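Local coordinates for protein nuclear RNA export factor 2 (Drosophila melanogaster, PDB 6MRK) that acts with Piwi and Nxt1 in the ovary as an effector of cotranscriptional transposon silencing and may take part in mRNA export, at residues A[2-7]-A[112-117]. Residues are numbered along the deposited sequence; the frame is centred on the assembly and turned at random.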
ATOM      1  N   GLN A   2      -2.953 -15.043 -11.765  1.00 47.98           N
ATOM      2  CA  GLN A   2      -3.660 -14.009 -10.919  1.00 46.55           C
ATOM      3  C   GLN A   2      -4.345 -14.661  -9.712  1.00 45.62           C
ATOM      4  O   GLN A   2      -5.315 -15.410  -9.939  1.00 44.03           O
ATOM      5  CB  GLN A   2      -4.731 -13.291 -11.734  1.00 44.96           C
ATOM      6  CG  GLN A   2      -4.170 -12.486 -12.895  1.00 45.90           C
ATOM      7  CD  GLN A   2      -5.129 -11.390 -13.290  1.00 45.55           C
ATOM      8  OE1 GLN A   2      -6.347 -11.566 -13.236  1.00 47.83           O
ATOM      9  NE2 GLN A   2      -4.592 -10.235 -13.655  1.00 42.38           N
ATOM     10  N   LYS A   3      -3.890 -14.368  -8.484  1.00 46.47           N
ATOM     11  CA  LYS A   3      -4.569 -14.821  -7.237  1.00 42.62           C
ATOM     12  C   LYS A   3      -4.970 -13.611  -6.385  1.00 41.69           C
ATOM     13  O   LYS A   3      -4.141 -12.693  -6.184  1.00 40.95           O
ATOM     14  CB  LYS A   3      -3.722 -15.787  -6.409  1.00 41.36           C
ATOM     15  CG  LYS A   3      -4.561 -16.916  -5.833  1.00 45.66           C
ATOM     16  CD  LYS A   3      -3.928 -17.702  -4.726  1.00 46.92           C
ATOM     17  CE  LYS A   3      -2.709 -18.465  -5.187  1.00 50.58           C
ATOM     18  NZ  LYS A   3      -2.990 -19.373  -6.322  1.00 55.49           N
ATOM     19  N   ASN A   4      -6.215 -13.623  -5.910  1.00 37.58           N
ATOM     20  CA  ASN A   4      -6.758 -12.627  -4.959  1.00 34.29           C
ATOM     21  C   ASN A   4      -6.746 -13.280  -3.578  1.00 33.65           C
ATOM     22  O   ASN A   4      -7.022 -14.474  -3.493  1.00 32.84           O
ATOM     23  CB  ASN A   4      -8.166 -12.169  -5.346  1.00 31.91           C
ATOM     24  CG  ASN A   4      -8.193 -11.412  -6.653  1.00 32.40           C
ATOM     25  OD1 ASN A   4      -7.229 -10.749  -7.008  1.00 33.80           O
ATOM     26  ND2 ASN A   4      -9.291 -11.505  -7.384  1.00 32.52           N
ATOM     27  N   PHE A   5      -6.439 -12.512  -2.542  1.00 34.77           N
ATOM     28  CA  PHE A   5      -6.558 -12.958  -1.139  1.00 35.45           C
ATOM     29  C   PHE A   5      -7.840 -12.361  -0.530  1.00 36.46           C
ATOM     30  O   PHE A   5      -8.215 -11.209  -0.857  1.00 35.87           O
ATOM     31  CB  PHE A   5      -5.279 -12.603  -0.380  1.00 35.80           C
ATOM     32  CG  PHE A   5      -5.303 -13.077   1.043  1.00 34.51           C
ATOM     33  CD1 PHE A   5      -5.297 -14.430   1.327  1.00 34.61           C
ATOM     34  CD2 PHE A   5      -5.393 -12.178   2.089  1.00 34.43           C
ATOM     35  CE1 PHE A   5      -5.365 -14.876   2.638  1.00 35.59           C
ATOM     36  CE2 PHE A   5      -5.467 -12.625   3.398  1.00 35.47           C
ATOM     37  CZ  PHE A   5      -5.456 -13.973   3.672  1.00 34.88           C
ATOM     38  N   LEU A   6      -8.525 -13.164   0.289  1.00 37.19           N
ATOM     39  CA  LEU A   6      -9.726 -12.757   1.056  1.00 36.79           C
ATOM     40  C   LEU A   6      -9.586 -13.203   2.512  1.00 38.09           C
ATOM     41  O   LEU A   6      -9.666 -14.380   2.789  1.00 42.76           O
ATOM     42  CB  LEU A   6     -10.974 -13.358   0.417  1.00 34.62           C
ATOM     43  CG  LEU A   6     -12.249 -12.551   0.612  1.00 35.37           C
ATOM     44  CD1 LEU A   6     -11.982 -11.060   0.507  1.00 38.34           C
ATOM     45  CD2 LEU A   6     -13.284 -12.965  -0.404  1.00 35.57           C
ATOM     46  N   CYS A   7      -9.337 -12.230   3.373  1.00 40.92           N
ATOM     47  CA  CYS A   7      -9.474 -12.212   4.850  1.00 40.78           C
ATOM     48  C   CYS A   7     -10.588 -13.138   5.355  1.00 39.83           C
ATOM     49  O   CYS A   7     -10.323 -14.052   6.145  1.00 37.89           O
ATOM     50  CB  CYS A   7      -9.876 -10.783   5.192  1.00 40.51           C
ATOM     51  SG  CYS A   7      -9.202 -10.199   6.744  1.00 48.74           S
ATOM     52  N   LEU A 112      -6.588  -6.519 -12.133  1.00 35.98           N
ATOM     53  CA  LEU A 112      -6.489  -6.136 -10.711  1.00 38.31           C
ATOM     54  C   LEU A 112      -6.328  -7.372  -9.844  1.00 36.23           C
ATOM     55  O   LEU A 112      -7.176  -8.262  -9.942  1.00 34.64           O
ATOM     56  CB  LEU A 112      -7.748  -5.387 -10.278  1.00 41.18           C
ATOM     57  CG  LEU A 112      -7.962  -4.011 -10.901  1.00 42.92           C
ATOM     58  CD1 LEU A 112      -9.194  -3.382 -10.282  1.00 41.26           C
ATOM     59  CD2 LEU A 112      -6.739  -3.105 -10.736  1.00 43.01           C
ATOM     60  N   GLN A 113      -5.332  -7.345  -8.960  1.00 35.65           N
ATOM     61  CA  GLN A 113      -5.129  -8.379  -7.923  1.00 36.21           C
ATOM     62  C   GLN A 113      -5.355  -7.741  -6.559  1.00 34.60           C
ATOM     63  O   GLN A 113      -4.776  -6.677  -6.300  1.00 33.17           O
ATOM     64  CB  GLN A 113      -3.760  -9.021  -8.091  1.00 40.42           C
ATOM     65  CG  GLN A 113      -3.736  -9.943  -9.297  1.00 46.61           C
ATOM     66  CD  GLN A 113      -2.382 -10.543  -9.572  1.00 50.08           C
ATOM     67  OE1 GLN A 113      -2.168 -11.743  -9.401  1.00 55.51           O
ATOM     68  NE2 GLN A 113      -1.463  -9.698 -10.013  1.00 48.51           N
ATOM     69  N   THR A 114      -6.183  -8.407  -5.755  1.00 33.34           N
ATOM     70  CA  THR A 114      -6.825  -7.926  -4.514  1.00 31.94           C
ATOM     71  C   THR A 114      -6.156  -8.644  -3.344  1.00 32.39           C
ATOM     72  O   THR A 114      -5.800  -9.824  -3.474  1.00 31.77           O
ATOM     73  CB  THR A 114      -8.337  -8.162  -4.644  1.00 34.34           C
ATOM     74  OG1 THR A 114      -8.823  -6.862  -4.959  1.00 34.43           O
ATOM     75  CG2 THR A 114      -9.032  -8.760  -3.431  1.00 35.68           C
ATOM     76  N   ASP A 115      -5.985  -7.959  -2.229  1.00 34.34           N
ATOM     77  CA  ASP A 115      -5.591  -8.606  -0.953  1.00 36.27           C
ATOM     78  C   ASP A 115      -6.365  -7.920   0.163  1.00 32.56           C
ATOM     79  O   ASP A 115      -5.978  -6.815   0.521  1.00 32.62           O
ATOM     80  CB  ASP A 115      -4.083  -8.508  -0.684  1.00 39.35           C
ATOM     81  CG  ASP A 115      -3.207  -9.235  -1.688  1.00 44.27           C
ATOM     82  OD1 ASP A 115      -3.041  -8.692  -2.802  1.00 47.91           O
ATOM     83  OD2 ASP A 115      -2.695 -10.337  -1.353  1.00 49.65           O
ATOM     84  N   VAL A 116      -7.427  -8.534   0.675  1.00 31.37           N
ATOM     85  CA  VAL A 116      -8.127  -8.009   1.883  1.00 31.12           C
ATOM     86  C   VAL A 116      -7.433  -8.618   3.093  1.00 29.50           C
ATOM     87  O   VAL A 116      -7.395  -9.830   3.177  1.00 33.12           O
ATOM     88  CB  VAL A 116      -9.634  -8.316   1.884  1.00 32.64           C
ATOM     89  CG1 VAL A 116     -10.297  -7.705   3.106  1.00 32.88           C
ATOM     90  CG2 VAL A 116     -10.323  -7.843   0.609  1.00 31.37           C
ATOM     91  N   MET A 117      -6.885  -7.803   3.983  1.00 29.14           N
ATOM     92  CA  MET A 117      -5.916  -8.289   4.993  1.00 30.09           C
ATOM     93  C   MET A 117      -6.526  -8.234   6.391  1.00 33.14           C
ATOM     94  O   MET A 117      -6.074  -9.024   7.226  1.00 38.99           O
ATOM     95  CB  MET A 117      -4.634  -7.456   4.964  1.00 28.64           C
ATOM     96  CG  MET A 117      -4.012  -7.354   3.575  1.00 28.81           C
ATOM     97  SD  MET A 117      -3.187  -8.854   2.947  1.00 29.62           S
ATOM     98  CE  MET A 117      -2.265  -9.397   4.386  1.00 27.62           C
TER
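In the NTF2-like domain of this export factor, the N-terminal residues 2-7, with a weakly bonded parallel strand about Phe5 and Leu6, run along the edge of the curved mixed sheet beside strand 104-119. The two segments run the same way, their end-to-end directions 26° apart. Two bonds of Phe5 confirm the parallel pairing: its N donates to Thr114 O at 2.9 Å. Its O accepts Val116 N, nearly straight at 171°. Cys7 N then reaches Val116 O at 3.1 Å, a more bent bond.

The closely packed part is the half from Phe5 to Cys7, set against the buried residues 114-117. One face carries Thr114 and Val116, both of which also touch Val15 of helix 12-27. Leu6 and Val116 lie side by side and point the same way, with Leu6 CD1 at 3.6 Å from Val116 CG2; CB of Cys7 meets the other branch, CG1. On the opposite face the ring of Phe5, its CG anti to the backbone N, approaches Met117 in an oblique Met-aromatic contact, SD being 5.2 Å from the ring centroid. Asp115 on that face directs its carboxylate to the chain of another protein, OD1 to a basic side chain and OD2 to a polar one, so this face of the strand pair also belongs to the interface.

Toward residue 2 the pairing loosens, and side-chain amides stand in for backbone groups. The Asn4 carboxamide, with CG anti to its carbonyl carbon, turns OD1 to Thr114 N, which sits above the carbonyl plane. Gln2, Lys3 and Asn4 are exposed here. Gln113, extended beyond CG, reaches across to residue 3, and its OE1 accepts Lys3 N on a lone pair in the carbonyl plane, a bent bond of 3.3 Å.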